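Local coordinates for protein putative thioesterase yhdA (PDB 3GEK) that probably acts as a hot-dog-fold thioesterase of the PaaI family that hydrolyses acyl-CoA thioesters, possibly 1,4-dihydroxy-2-naphthoyl-CoA, at residues F15-S20 and S25-F30; G61-A66 and H107-K112. The protein carries 7 engineered substitutions. All coordinates share one frame; numbering follows the deposited sequence.

Contact 1 (F15-S20 and S25-F30)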
loop_
_atom_site.group_PDB
_atom_site.type_symbol
_atom_site.label_atom_id
_atom_site.label_comp_id
_atom_site.label_asym_id
_atom_site.label_seq_id
_atom_site.Cartn_x
_atom_site.Cartn_y
_atom_site.Cartn_z
ATOM N N PHE A 15 -16.746 18.933 -0.298
ATOM C CA PHE A 15 -16.614 20.390 -0.451
ATOM C C PHE A 15 -15.256 20.818 -1.000
ATOM O O PHE A 15 -14.292 20.059 -0.957
ATOM C CB PHE A 15 -16.878 21.100 0.888
ATOM C CG PHE A 15 -15.954 20.668 2.004
ATOM C CD1 PHE A 15 -16.233 19.530 2.758
ATOM C CD2 PHE A 15 -14.806 21.401 2.301
ATOM C CE1 PHE A 15 -15.384 19.125 3.785
ATOM C CE2 PHE A 15 -13.951 21.005 3.325
ATOM C CZ PHE A 15 -14.241 19.863 4.069
ATOM N N THR A 16 -15.201 22.043 -1.516
ATOM C CA THR A 16 -13.943 22.669 -1.910
ATOM C C THR A 16 -13.631 23.807 -0.948
ATOM O O THR A 16 -14.538 24.366 -0.325
ATOM C CB THR A 16 -13.995 23.232 -3.348
ATOM O OG1 THR A 16 -15.056 24.187 -3.456
ATOM C CG2 THR A 16 -14.223 22.125 -4.355
ATOM N N ASP A 17 -12.351 24.147 -0.825
ATOM C CA ASP A 17 -11.944 25.314 -0.042
ATOM C C ASP A 17 -12.307 26.583 -0.800
ATOM O O ASP A 17 -12.357 26.581 -2.034
ATOM C CB ASP A 17 -10.439 25.287 0.239
ATOM C CG ASP A 17 -9.976 23.962 0.823
ATOM O OD1 ASP A 17 -10.314 23.662 1.990
ATOM O OD2 ASP A 17 -9.269 23.220 0.112
ATOM N N GLU A 18 -12.562 27.662 -0.059
ATOM C CA GLU A 18 -12.839 28.968 -0.659
ATOM C C GLU A 18 -11.637 29.509 -1.431
ATOM O O GLU A 18 -11.795 30.315 -2.347
ATOM C CB GLU A 18 -13.276 29.980 0.407
ATOM C CG GLU A 18 -14.758 29.908 0.794
ATOM C CD GLU A 18 -15.064 28.837 1.835
ATOM O OE1 GLU A 18 -14.181 28.006 2.135
ATOM O OE2 GLU A 18 -16.199 28.830 2.360
ATOM N N ASN A 19 -10.441 29.065 -1.052
ATOM C CA ASN A 19 -9.202 29.475 -1.717
ATOM C C ASN A 19 -9.119 29.001 -3.171
ATOM O O ASN A 19 -8.717 29.765 -4.053
ATOM C CB ASN A 19 -7.981 28.993 -0.921
ATOM C CG ASN A 19 -7.911 29.604 0.476
ATOM O OD1 ASN A 19 -7.972 28.890 1.482
ATOM N ND2 ASN A 19 -7.790 30.930 0.542
ATOM N N SER A 20 -9.524 27.749 -3.405
ATOM C CA SER A 20 -9.517 27.120 -4.733
ATOM C C SER A 20 -10.407 27.812 -5.767
ATOM O O SER A 20 -10.374 27.465 -6.948
ATOM C CB SER A 20 -9.942 25.653 -4.621
ATOM O OG SER A 20 -9.001 24.905 -3.879
ATOM N N SER A 25 -7.038 24.121 -10.667
ATOM C CA SER A 25 -6.993 22.851 -9.944
ATOM C C SER A 25 -7.686 23.006 -8.588
ATOM O O SER A 25 -7.080 23.489 -7.614
ATOM C CB SER A 25 -5.541 22.390 -9.770
ATOM O OG SER A 25 -5.468 21.009 -9.442
ATOM N N LYS A 26 -8.967 22.613 -8.549
ATOM C CA LYS A 26 -9.775 22.716 -7.339
ATOM C C LYS A 26 -9.338 21.685 -6.302
ATOM O O LYS A 26 -9.042 20.537 -6.646
ATOM C CB LYS A 26 -11.261 22.520 -7.664
ATOM C CG LYS A 26 -11.807 23.373 -8.812
ATOM C CD LYS A 26 -12.016 24.821 -8.403
ATOM C CE LYS A 26 -12.870 25.565 -9.424
ATOM N NZ LYS A 26 -12.158 25.837 -10.711
ATOM N N ILE A 27 -9.285 22.102 -5.039
ATOM C CA ILE A 27 -8.941 21.193 -3.950
ATOM C C ILE A 27 -10.213 20.636 -3.307
ATOM O O ILE A 27 -10.975 21.365 -2.671
ATOM C CB ILE A 27 -8.012 21.850 -2.899
ATOM C CG1 ILE A 27 -6.641 22.154 -3.517
ATOM C CG2 ILE A 27 -7.844 20.928 -1.683
ATOM C CD1 ILE A 27 -5.809 23.158 -2.734
ATOM N N TYR A 28 -10.428 19.339 -3.508
ATOM C CA TYR A 28 -11.619 18.647 -3.023
ATOM C C TYR A 28 -11.355 17.905 -1.719
ATOM O O TYR A 28 -10.332 17.232 -1.563
ATOM C CB TYR A 28 -12.138 17.668 -4.080
ATOM C CG TYR A 28 -12.792 18.339 -5.265
ATOM C CD1 TYR A 28 -14.143 18.678 -5.238
ATOM C CD2 TYR A 28 -12.062 18.636 -6.415
ATOM C CE1 TYR A 28 -14.757 19.301 -6.332
ATOM C CE2 TYR A 28 -12.665 19.260 -7.513
ATOM C CZ TYR A 28 -14.011 19.589 -7.461
ATOM O OH TYR A 28 -14.614 20.204 -8.539
ATOM N N LYS A 29 -12.291 18.045 -0.790
ATOM C CA LYS A 29 -12.228 17.377 0.495
ATOM C C LYS A 29 -13.586 16.764 0.814
ATOM O O LYS A 29 -14.602 17.188 0.261
ATOM C CB LYS A 29 -11.849 18.368 1.594
ATOM C CG LYS A 29 -10.415 18.865 1.544
ATOM C CD LYS A 29 -10.223 20.040 2.496
ATOM C CE LYS A 29 -8.766 20.467 2.560
ATOM N NZ LYS A 29 -8.601 21.706 3.376
ATOM N N PHE A 30 -13.589 15.759 1.690
ATOM C CA PHE A 30 -14.823 15.294 2.323
ATOM C C PHE A 30 -14.680 15.129 3.834
ATOM O O PHE A 30 -13.573 14.995 4.355
ATOM C CB PHE A 30 -15.390 14.024 1.664
ATOM C CG PHE A 30 -14.667 12.753 2.027
ATOM C CD1 PHE A 30 -14.964 12.072 3.207
ATOM C CD2 PHE A 30 -13.715 12.216 1.172
ATOM C CE1 PHE A 30 -14.302 10.894 3.539
ATOM C CE2 PHE A 30 -13.062 11.027 1.489
ATOM C CZ PHE A 30 -13.355 10.368 2.675
#

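Contact 2 (G61-A66 and H107-K112)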
loop_
_atom_site.group_PDB
_atom_site.type_symbol
_atom_site.label_atom_id
_atom_site.label_comp_id
_atom_site.label_asym_id
_atom_site.label_seq_id
_atom_site.Cartn_x
_atom_site.Cartn_y
_atom_site.Cartn_z
ATOM N N GLY A 61 -15.777 6.639 -2.285
ATOM C CA GLY A 61 -16.692 6.374 -3.390
ATOM C C GLY A 61 -17.844 7.361 -3.460
ATOM O O GLY A 61 -18.233 7.786 -4.548
HETATM N N MSE A 62 -18.386 7.715 -2.312
HETATM C CA MSE A 62 -19.470 8.698 -2.227
HETATM C C MSE A 62 -18.984 10.083 -2.660
HETATM O O MSE A 62 -19.661 10.770 -3.415
HETATM C CB MSE A 62 -20.033 8.769 -0.806
HETATM C CG MSE A 62 -20.697 7.495 -0.296
HETATM SE SE MSE A 62 -21.263 7.667 1.573
HETATM C CE MSE A 62 -22.803 8.826 1.271
ATOM N N ALA A 63 -17.819 10.468 -2.177
ATOM C CA ALA A 63 -17.179 11.742 -2.518
ATOM C C ALA A 63 -16.859 11.849 -4.007
ATOM O O ALA A 63 -17.159 12.867 -4.632
ATOM C CB ALA A 63 -15.912 11.942 -1.684
ATOM N N SER A 64 -16.259 10.796 -4.564
ATOM C CA SER A 64 -15.940 10.736 -5.992
ATOM C C SER A 64 -17.188 10.882 -6.862
ATOM O O SER A 64 -17.188 11.659 -7.816
ATOM C CB SER A 64 -15.206 9.440 -6.335
ATOM O OG SER A 64 -13.837 9.502 -5.974
ATOM N N ASN A 65 -18.244 10.142 -6.521
ATOM C CA ASN A 65 -19.520 10.209 -7.239
ATOM C C ASN A 65 -20.169 11.592 -7.191
ATOM O O ASN A 65 -20.691 12.072 -8.198
ATOM C CB ASN A 65 -20.494 9.144 -6.724
ATOM C CG ASN A 65 -20.147 7.748 -7.212
ATOM O OD1 ASN A 65 -19.349 7.576 -8.133
ATOM N ND2 ASN A 65 -20.757 6.742 -6.598
ATOM N N ALA A 66 -20.116 12.226 -6.021
ATOM C CA ALA A 66 -20.613 13.591 -5.838
ATOM C C ALA A 66 -19.864 14.624 -6.694
ATOM O O ALA A 66 -20.483 15.525 -7.256
ATOM C CB ALA A 66 -20.558 13.970 -4.376
ATOM N N HIS A 107 -9.404 8.590 -9.208
ATOM C CA HIS A 107 -9.312 9.528 -8.086
ATOM C C HIS A 107 -8.431 8.908 -7.014
ATOM O O HIS A 107 -8.583 7.729 -6.699
ATOM C CB HIS A 107 -10.684 9.853 -7.484
ATOM C CG HIS A 107 -11.473 10.868 -8.255
ATOM N ND1 HIS A 107 -12.816 11.080 -8.039
ATOM C CD2 HIS A 107 -11.113 11.720 -9.248
ATOM C CE1 HIS A 107 -13.250 12.022 -8.856
ATOM N NE2 HIS A 107 -12.237 12.425 -9.603
ATOM N N VAL A 108 -7.510 9.694 -6.462
ATOM C CA VAL A 108 -6.684 9.227 -5.346
ATOM C C VAL A 108 -6.989 10.070 -4.118
ATOM O O VAL A 108 -6.721 11.278 -4.102
ATOM C CB VAL A 108 -5.171 9.269 -5.665
ATOM C CG1 VAL A 108 -4.367 8.642 -4.539
ATOM C CG2 VAL A 108 -4.872 8.565 -6.990
ATOM N N TRP A 109 -7.568 9.432 -3.103
ATOM C CA TRP A 109 -7.951 10.111 -1.858
ATOM C C TRP A 109 -6.988 9.801 -0.730
ATOM O O TRP A 109 -6.601 8.645 -0.531
ATOM C CB TRP A 109 -9.354 9.689 -1.412
ATOM C CG TRP A 109 -10.456 10.233 -2.247
ATOM C CD1 TRP A 109 -11.087 9.606 -3.282
ATOM C CD2 TRP A 109 -11.079 11.519 -2.117
ATOM N NE1 TRP A 109 -12.066 10.420 -3.802
ATOM C CE2 TRP A 109 -12.079 11.600 -3.108
ATOM C CE3 TRP A 109 -10.891 12.606 -1.253
ATOM C CZ2 TRP A 109 -12.886 12.734 -3.271
ATOM C CZ3 TRP A 109 -11.697 13.732 -1.411
ATOM C CH2 TRP A 109 -12.683 13.783 -2.412
ATOM N N GLU A 110 -6.613 10.839 0.009
ATOM C CA GLU A 110 -5.876 10.683 1.252
ATOM C C GLU A 110 -6.869 10.864 2.399
ATOM O O GLU A 110 -7.461 11.940 2.558
ATOM C CB GLU A 110 -4.764 11.722 1.328
ATOM C CG GLU A 110 -4.015 11.795 2.649
ATOM C CD GLU A 110 -3.211 13.077 2.757
ATOM O OE1 GLU A 110 -2.147 13.175 2.101
ATOM O OE2 GLU A 110 -3.653 13.998 3.487
ATOM N N ILE A 111 -7.048 9.806 3.188
ATOM C CA ILE A 111 -8.096 9.767 4.204
ATOM C C ILE A 111 -7.536 9.530 5.606
ATOM O O ILE A 111 -6.832 8.553 5.855
ATOM C CB ILE A 111 -9.175 8.704 3.856
ATOM C CG1 ILE A 111 -9.854 9.054 2.530
ATOM C CG2 ILE A 111 -10.216 8.571 4.982
ATOM C CD1 ILE A 111 -10.498 7.874 1.807
ATOM N N LYS A 112 -7.861 10.434 6.520
ATOM C CA LYS A 112 -7.455 10.290 7.906
ATOM C C LYS A 112 -8.650 9.902 8.771
ATOM O O LYS A 112 -9.679 10.575 8.767
ATOM C CB LYS A 112 -6.793 11.577 8.412
ATOM C CG LYS A 112 -5.478 11.903 7.703
ATOM C CD LYS A 112 -4.728 13.034 8.392
ATOM C CE LYS A 112 -3.616 13.592 7.507
ATOM N NZ LYS A 112 -4.158 14.249 6.270
#

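Contact 1 (F15-S20 and S25-F30)
The F15 ring carries CB of K29 over one face in a CH-pi contact, 4.0 Å from the ring centroid and displaced toward the CE2-CZ rim. The F15 ring is carried across K29 because its CG is wedged between the backbone N and the carbonyl carbon (chi1 58°). On the other face of the sheet, the T16 methyl CG2 lies over the Y28 ring, nearest CE1 at 3.5 Å, the two side chains running alongside one another. These pairs follow the antiparallel register: F15 and K29 are a hydrogen-bonded pair, F15 N giving to K29 O at 2.8 Å and K29 N to F15 O, whereas T16 and Y28 form the next, non-hydrogen-bonded pair, beside which T16 CA makes a C-H...O contact with I27 O. Beyond CG the K29 chain runs extended past the F15 ring to D17, where NZ forms a salt bridge with OD1 at 2.9 Å, on its syn side and 20° out of the carboxylate plane. The other oxygen, D17 OD2, rests against the I27 methyl CG2. Past the paired residues a side chain replaces the backbone acceptor: the I27 amide gives its N-H to S20 OG (3.0 Å between I27 N and S20 OG). K26 lays its CD against S20 O, while its bent chain brings NZ to the carbonyl of F23. Y28 also touches I67 of helix 49-68, and F30 reaches T59 on that helix. This is the loop end of a beta hairpin, strands 12-16 and 28-35, at the surface margin of the antiparallel sheet of a hot-dog fold.

Contact 2 (G61-A66 and H107-K112)
S64 OG is gripped by two rings of the strand: it shares a hydrogen bond of 2.8 Å with H107 ND1 and accepts the indole N-H of W109, 2.9 Å from NE1 to OG. The second bond is nearly straight and lies 3° out of the indole plane, so the serine oxygen meets W109 edge-on; OG stands at the edge of the imidazole too. With OG anti to the carbonyl carbon (chi1 -79°), the hydroxyl also comes near A60 O, a weak bond, and pairs with N128 ND2. N102 OD1 holds H107 NE2, fixing the imidazole at both nitrogens. Packing begins one residue back on the helix, where A63 CB touches W109 CZ2 at 3.5 Å. A phenylalanine in place of W109 has no N-H to give, and S64 OG would probably lose one of the bonds that fix it and A63 CB part of its packing. L99 and the edge-to-face ring of F30 also pack on the indole. Helix and strand axes approach to 10.0 Å and cross at 132°. This buried helix-on-sheet packing, with the central helix 49-68 wrapped by the antiparallel sheet, is the defining arrangement of the hot-dog fold.

Contacts 1 and 2 meet directly, their centres 13 Å apart. F30, at the end of segment 25-30 in contact 1, enters the core beside contact 2: its CD2 lies 3.6 Å from A63 CB, and its CZ comes 3.7 Å from I111 CG1. The same sheet carries both: strand 28-35 pairs with 92-102, which pairs in turn with 106-115. Contact 1 closes a surface hairpin before helix 49-68 begins, whereas contact 2 seats that helix on the sheet near the chain centre. On the sheet side turned from the helix, E110 forms a salt bridge with K112 of the second subunit, so strand 106-115 joins the core to the subunit interface.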